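Local atomic coordinates of EDTA monooxygenase (EDTA-degrading bacterium BNC1, PDB entry 5DQP), a protein that is a flavin-dependent monooxygenase that probably uses reduced FMN and molecular oxygen in the bacterial breakdown of the chelator EDTA. Residues Ile44-Arg47 with Gly48-Asp51; Ala391-Ile394 with Phe395-Val399. All blocks are in the same frame, centred on the assembly; numbering follows the deposited sequence.

Contact 1: Ile44-Arg47 with Gly48-Asp51; sequences IARR and GRID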
ATOM      1  N   ILE A  44      20.436  -4.961  -1.959  1.00 15.66           N
ATOM      2  CA  ILE A  44      21.340  -5.516  -2.963  1.00 20.22           C
ATOM      3  C   ILE A  44      21.165  -4.794  -4.300  1.00 18.63           C
ATOM      4  O   ILE A  44      22.145  -4.410  -4.946  1.00 20.13           O
ATOM      5  CB  ILE A  44      21.130  -7.035  -3.097  1.00 23.77           C
ATOM      6  CG1 ILE A  44      21.707  -7.756  -1.870  1.00 20.37           C
ATOM      7  CG2 ILE A  44      21.742  -7.571  -4.411  1.00 19.73           C
ATOM      8  CD1 ILE A  44      21.210  -9.208  -1.748  1.00 24.22           C
ATOM      9  N   ALA A  45      19.920  -4.598  -4.740  1.00 19.37           N
ATOM     10  CA  ALA A  45      19.705  -3.884  -5.997  1.00 19.92           C
ATOM     11  C   ALA A  45      20.211  -2.446  -5.902  1.00 17.69           C
ATOM     12  O   ALA A  45      20.778  -1.912  -6.863  1.00 20.27           O
ATOM     13  CB  ALA A  45      18.218  -3.925  -6.377  1.00 18.23           C
ATOM     14  N   ARG A  46      20.034  -1.807  -4.745  1.00 20.39           N
ATOM     15  CA  ARG A  46      20.532  -0.440  -4.564  1.00 22.70           C
ATOM     16  C   ARG A  46      22.049  -0.376  -4.704  1.00 21.75           C
ATOM     17  O   ARG A  46      22.586   0.524  -5.367  1.00 19.35           O
ATOM     18  CB  ARG A  46      20.105   0.089  -3.197  1.00 21.35           C
ATOM     19  CG  ARG A  46      20.426   1.564  -2.946  1.00 26.06           C
ATOM     20  CD  ARG A  46      20.279   1.857  -1.445  1.00 32.39           C
ATOM     21  NE  ARG A  46      21.015   3.045  -1.065  1.00 37.56           N
ATOM     22  CZ  ARG A  46      22.326   3.076  -0.854  1.00 50.09           C
ATOM     23  NH1 ARG A  46      23.057   1.972  -0.991  1.00 37.74           N
ATOM     24  NH2 ARG A  46      22.906   4.221  -0.512  1.00 64.50           N
ATOM     25  N   ARG A  47      22.753  -1.336  -4.097  1.00 18.49           N
ATOM     26  CA  ARG A  47      24.209  -1.416  -4.237  1.00 24.97           C
ATOM     27  C   ARG A  47      24.633  -1.584  -5.702  1.00 23.37           C
ATOM     28  O   ARG A  47      25.659  -1.028  -6.114  1.00 23.52           O
ATOM     29  CB  ARG A  47      24.758  -2.558  -3.375  1.00 20.21           C
ATOM     30  CG  ARG A  47      26.244  -2.861  -3.617  1.00 29.45           C
ATOM     31  CD  ARG A  47      26.779  -3.921  -2.651  1.00 30.96           C
ATOM     32  NE  ARG A  47      26.658  -5.289  -3.173  1.00 31.44           N
ATOM     33  CZ  ARG A  47      25.905  -6.238  -2.631  1.00 28.97           C
ATOM     34  NH1 ARG A  47      25.200  -5.988  -1.533  1.00 30.74           N
ATOM     35  NH2 ARG A  47      25.865  -7.446  -3.178  1.00 33.09           N
ATOM     36  N   GLY A  48      23.843  -2.291  -6.509  1.00 18.63           N
ATOM     37  CA  GLY A  48      24.098  -2.376  -7.934  1.00 17.51           C
ATOM     38  C   GLY A  48      23.655  -1.194  -8.766  1.00 23.19           C
ATOM     39  O   GLY A  48      23.888  -1.192  -9.983  1.00 21.03           O
ATOM     40  N   ARG A  49      23.042  -0.176  -8.151  1.00 18.32           N
ATOM     41  CA  ARG A  49      22.421   0.936  -8.882  1.00 18.81           C
ATOM     42  C   ARG A  49      21.304   0.476  -9.820  1.00 20.61           C
ATOM     43  O   ARG A  49      21.028   1.121 -10.839  1.00 14.22           O
ATOM     44  CB  ARG A  49      23.451   1.735  -9.682  1.00 21.01           C
ATOM     45  CG  ARG A  49      24.669   2.171  -8.906  1.00 21.85           C
ATOM     46  CD  ARG A  49      24.313   2.860  -7.591  1.00 23.01           C
ATOM     47  NE  ARG A  49      25.533   3.205  -6.861  1.00 29.22           N
ATOM     48  CZ  ARG A  49      25.749   2.970  -5.572  1.00 33.28           C
ATOM     49  NH1 ARG A  49      24.830   2.373  -4.818  1.00 24.47           N
ATOM     50  NH2 ARG A  49      26.900   3.347  -5.032  1.00 37.55           N
ATOM     51  N   ILE A  50      20.658  -0.651  -9.522  1.00 20.62           N
ATOM     52  CA  ILE A  50      19.475  -1.010 -10.291  1.00 17.04           C
ATOM     53  C   ILE A  50      18.519   0.172 -10.268  1.00 19.44           C
ATOM     54  O   ILE A  50      18.410   0.878  -9.260  1.00 17.74           O
ATOM     55  CB  ILE A  50      18.836  -2.292  -9.728  1.00 16.36           C
ATOM     56  CG1 ILE A  50      19.839  -3.455  -9.777  1.00 16.37           C
ATOM     57  CG2 ILE A  50      17.599  -2.674 -10.520  1.00 18.95           C
ATOM     58  CD1 ILE A  50      20.575  -3.652 -11.108  1.00 18.68           C
ATOM     59  N   ASP A  51      17.845   0.430 -11.397  1.00 17.76           N
ATOM     60  CA  ASP A  51      16.996   1.613 -11.449  1.00 19.59           C
ATOM     61  C   ASP A  51      15.746   1.452 -10.590  1.00 19.71           C
ATOM     62  O   ASP A  51      15.333   2.405  -9.921  1.00 18.50           O
ATOM     63  CB  ASP A  51      16.631   1.942 -12.889  1.00 18.93           C
ATOM     64  CG  ASP A  51      17.843   2.336 -13.695  1.00 20.11           C
ATOM     65  OD1 ASP A  51      18.416   3.411 -13.398  1.00 19.87           O
ATOM     66  OD2 ASP A  51      18.241   1.561 -14.588  1.00 19.03           O
TER
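Ile44 O accepts the amide of Gly48 at 3.1 Å, the last ordinary i to i+4 bond in this stretch of helix 35-47. Beyond it the backbone turns. Arg49 has a positive phi of 60°, and two amides reach back into the final turn: Arg49 N to Arg46 O at 2.9 Å, and Ile50 N to Ala45 O, also at 2.9 Å. The second spans five residues and closes the turn over Gly48.

Arg46 O is gripped twice by one residue. The amide of Arg49 sits above its carbonyl plane, whereas Arg49 NH1 comes from the opposite face at 3.0 Å. The side chain folds back to do this: CG stands anti to the carbonyl carbon and the chain bends again at chi2 (-50°), which brings the guanidinium over the helix end, with Arg47 O over one face, toward its rim. Arg49 NE donates a hydrogen bond to Arg411 O, so the group is held from two directions. Arg46 NH1 lies 4.2 Å from Arg49 NH1; the like charges are probably tempered by Asp88, which forms a salt bridge with Arg46 NE. On the buried side, Ile50 lays CB and CG1 against the methyl of Ala45, both at 3.8 Å, and both atoms also skirt Ala45 O. Ile50 continues onto Leu8 and Ser10 of strand 7-11.

The positive phi and the paired backward bonds define a Schellman motif, here ending the helix of a right-handed beta-alpha-beta crossover between parallel strands 7-11 and 52-55 in the TIM-barrel fold of luciferase-like monooxygenases.

Contact 2: Ala391-Ile394 with Phe395-Val399; sequences ALEI and FVDQV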
ATOM      1  N   ALA A 391      20.369 -15.100  -6.038  1.00 19.09           N
ATOM      2  CA  ALA A 391      20.716 -14.950  -7.456  1.00 19.97           C
ATOM      3  C   ALA A 391      20.769 -13.493  -7.874  1.00 22.28           C
ATOM      4  O   ALA A 391      21.526 -13.137  -8.783  1.00 21.81           O
ATOM      5  CB  ALA A 391      19.745 -15.701  -8.364  1.00 18.38           C
ATOM      6  N   LEU A 392      20.004 -12.623  -7.221  1.00 19.77           N
ATOM      7  CA  LEU A 392      20.181 -11.213  -7.523  1.00 22.09           C
ATOM      8  C   LEU A 392      21.521 -10.732  -6.998  1.00 18.04           C
ATOM      9  O   LEU A 392      22.160  -9.879  -7.614  1.00 19.79           O
ATOM     10  CB  LEU A 392      19.032 -10.390  -6.947  1.00 17.57           C
ATOM     11  CG  LEU A 392      18.977  -8.901  -7.259  1.00 16.72           C
ATOM     12  CD1 LEU A 392      18.910  -8.724  -8.773  1.00 16.16           C
ATOM     13  CD2 LEU A 392      17.736  -8.335  -6.567  1.00 22.14           C
ATOM     14  N   GLU A 393      21.965 -11.271  -5.868  1.00 22.47           N
ATOM     15  CA  GLU A 393      23.282 -10.912  -5.346  1.00 23.87           C
ATOM     16  C   GLU A 393      24.386 -11.280  -6.347  1.00 23.84           C
ATOM     17  O   GLU A 393      25.305 -10.486  -6.605  1.00 17.78           O
ATOM     18  CB  GLU A 393      23.470 -11.599  -3.985  1.00 22.24           C
ATOM     19  CG  GLU A 393      24.709 -11.208  -3.176  1.00 31.49           C
ATOM     20  CD  GLU A 393      24.650 -11.707  -1.716  1.00 41.26           C
ATOM     21  OE1 GLU A 393      23.595 -12.245  -1.273  1.00 36.71           O
ATOM     22  OE2 GLU A 393      25.674 -11.561  -1.007  1.00 52.89           O
ATOM     23  N   ILE A 394      24.284 -12.464  -6.953  1.00 23.81           N
ATOM     24  CA  ILE A 394      25.218 -12.862  -8.008  1.00 17.80           C
ATOM     25  C   ILE A 394      25.151 -11.893  -9.183  1.00 18.76           C
ATOM     26  O   ILE A 394      26.182 -11.476  -9.722  1.00 21.47           O
ATOM     27  CB  ILE A 394      24.918 -14.303  -8.467  1.00 21.31           C
ATOM     28  CG1 ILE A 394      25.085 -15.283  -7.310  1.00 27.09           C
ATOM     29  CG2 ILE A 394      25.828 -14.718  -9.637  1.00 21.93           C
ATOM     30  CD1 ILE A 394      26.486 -15.323  -6.746  1.00 34.25           C
ATOM     31  N   PHE A 395      23.939 -11.587  -9.661  1.00 19.26           N
ATOM     32  CA  PHE A 395      23.828 -10.657 -10.778  1.00 20.21           C
ATOM     33  C   PHE A 395      24.472  -9.310 -10.434  1.00 18.81           C
ATOM     34  O   PHE A 395      25.308  -8.792 -11.186  1.00 21.86           O
ATOM     35  CB  PHE A 395      22.362 -10.478 -11.179  1.00 20.78           C
ATOM     36  CG  PHE A 395      22.192  -9.710 -12.450  1.00 22.17           C
ATOM     37  CD1 PHE A 395      22.203  -8.324 -12.439  1.00 18.59           C
ATOM     38  CD2 PHE A 395      22.081 -10.372 -13.666  1.00 20.24           C
ATOM     39  CE1 PHE A 395      22.080  -7.597 -13.606  1.00 19.05           C
ATOM     40  CE2 PHE A 395      21.946  -9.669 -14.832  1.00 21.33           C
ATOM     41  CZ  PHE A 395      21.947  -8.265 -14.805  1.00 17.33           C
ATOM     42  N   VAL A 396      24.136  -8.751  -9.273  1.00 20.47           N
ATOM     43  CA  VAL A 396      24.670  -7.441  -8.894  1.00 17.21           C
ATOM     44  C   VAL A 396      26.182  -7.495  -8.642  1.00 20.93           C
ATOM     45  O   VAL A 396      26.911  -6.534  -8.925  1.00 18.53           O
ATOM     46  CB  VAL A 396      23.921  -6.907  -7.655  1.00 21.45           C
ATOM     47  CG1 VAL A 396      24.754  -5.815  -6.966  1.00 21.41           C
ATOM     48  CG2 VAL A 396      22.526  -6.392  -8.027  1.00 21.14           C
ATOM     49  N   ASP A 397      26.676  -8.587  -8.062  1.00 19.84           N
ATOM     50  CA  ASP A 397      28.099  -8.669  -7.757  1.00 21.26           C
ATOM     51  C   ASP A 397      28.947  -8.930  -8.992  1.00 22.43           C
ATOM     52  O   ASP A 397      30.115  -8.547  -9.022  1.00 19.17           O
ATOM     53  CB  ASP A 397      28.395  -9.799  -6.766  1.00 19.87           C
ATOM     54  CG  ASP A 397      27.923  -9.507  -5.346  1.00 37.47           C
ATOM     55  OD1 ASP A 397      27.645  -8.323  -5.029  1.00 32.56           O
ATOM     56  OD2 ASP A 397      27.860 -10.487  -4.551  1.00 31.93           O
ATOM     57  N   GLN A 398      28.418  -9.630  -9.989  1.00 15.85           N
ATOM     58  CA  GLN A 398      29.274 -10.123 -11.061  1.00 18.99           C
ATOM     59  C   GLN A 398      28.867  -9.669 -12.453  1.00 16.58           C
ATOM     60  O   GLN A 398      29.730  -9.571 -13.312  1.00 22.13           O
ATOM     61  CB  GLN A 398      29.341 -11.657 -11.008  1.00 20.69           C
ATOM     62  CG  GLN A 398      29.830 -12.123  -9.615  1.00 22.67           C
ATOM     63  CD  GLN A 398      29.885 -13.627  -9.442  1.00 28.00           C
ATOM     64  OE1 GLN A 398      30.352 -14.341 -10.326  1.00 28.66           O
ATOM     65  NE2 GLN A 398      29.431 -14.115  -8.283  1.00 27.25           N
ATOM     66  N   VAL A 399      27.599  -9.385 -12.707  1.00 19.36           N
ATOM     67  CA  VAL A 399      27.212  -8.902 -14.032  1.00 17.07           C
ATOM     68  C   VAL A 399      27.257  -7.380 -14.094  1.00 19.29           C
ATOM     69  O   VAL A 399      27.880  -6.794 -14.981  1.00 17.69           O
ATOM     70  CB  VAL A 399      25.812  -9.440 -14.408  1.00 22.01           C
ATOM     71  CG1 VAL A 399      25.333  -8.819 -15.742  1.00 19.68           C
ATOM     72  CG2 VAL A 399      25.805 -10.981 -14.467  1.00 16.60           C
TER
HETATM   73  O   HOH W   1      27.550 -10.161  -2.038  1.00 31.28           O
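Four successive i to i+4 backbone bonds, from Ala391-Phe395 to Ile394-Gln398, run along helix 390-405, with Val396 N 2.8 Å from Leu392 O. Their straightness varies: the N-H...O angle is 170° at Val396 but 137° at Gln398, where the helix enters a wider pi-type turn.

Apolar contacts occupy the inner side. Leu392 CD1 approaches Val396 CG2 only loosely, at 4.4 Å, while Val399 places its CB over the centre of one face of the Phe395 ring. Both Phe395 and Val399 also meet Ile271 of strand 262-271.

A mixed contact follows further round: Ile394 and Gln398 run side by side, with Ile394 CD1 3.5 Å from Gln398 NE2, a methyl beside an amide nitrogen.

The charged pair, Glu393 and Asp397, points the same way with carboxylate planes nearly perpendicular and is linked through a water. With CG anti to its backbone N (chi1 -172°), Glu393 carries OE2 to 4.3 Å from Asp397 OD2. The water donates to both oxygens, 2.6 Å from Glu393 OE2, while Asp397 OD1 forms a salt bridge with Arg47. An asparagine here removes the carboxylate, which would probably leave Arg47 without its charged mate and the shared water with a weaker second acceptor.

Two acids one turn apart are thus bridged by a shared water, and the nearby arginine probably offsets their mutual repulsion.

Overall arrangement
Contact 1 ends one helix of the barrel, whereas contact 2 lies within another; their centres are about 10 Å apart, and the two helices pack against each other. Each has a buried apolar side and a more exposed charged one. In contact 1 the polar work falls to main-chain carbonyls and arginines at a helix terminus; in contact 2 it falls to carboxylates and a water along a continuing helix. The charges complement each other: Arg47 NH2 of contact 1 meets Asp397 OD1 of contact 2 at 2.7 Å. Beneath this salt bridge, Val396 CG1 packs on Gly48 CA, and Ile44 CG2 against Glu393 CA, so apolar and ionic contacts join helix 390-405 to helix 35-47 and the turn that ends it.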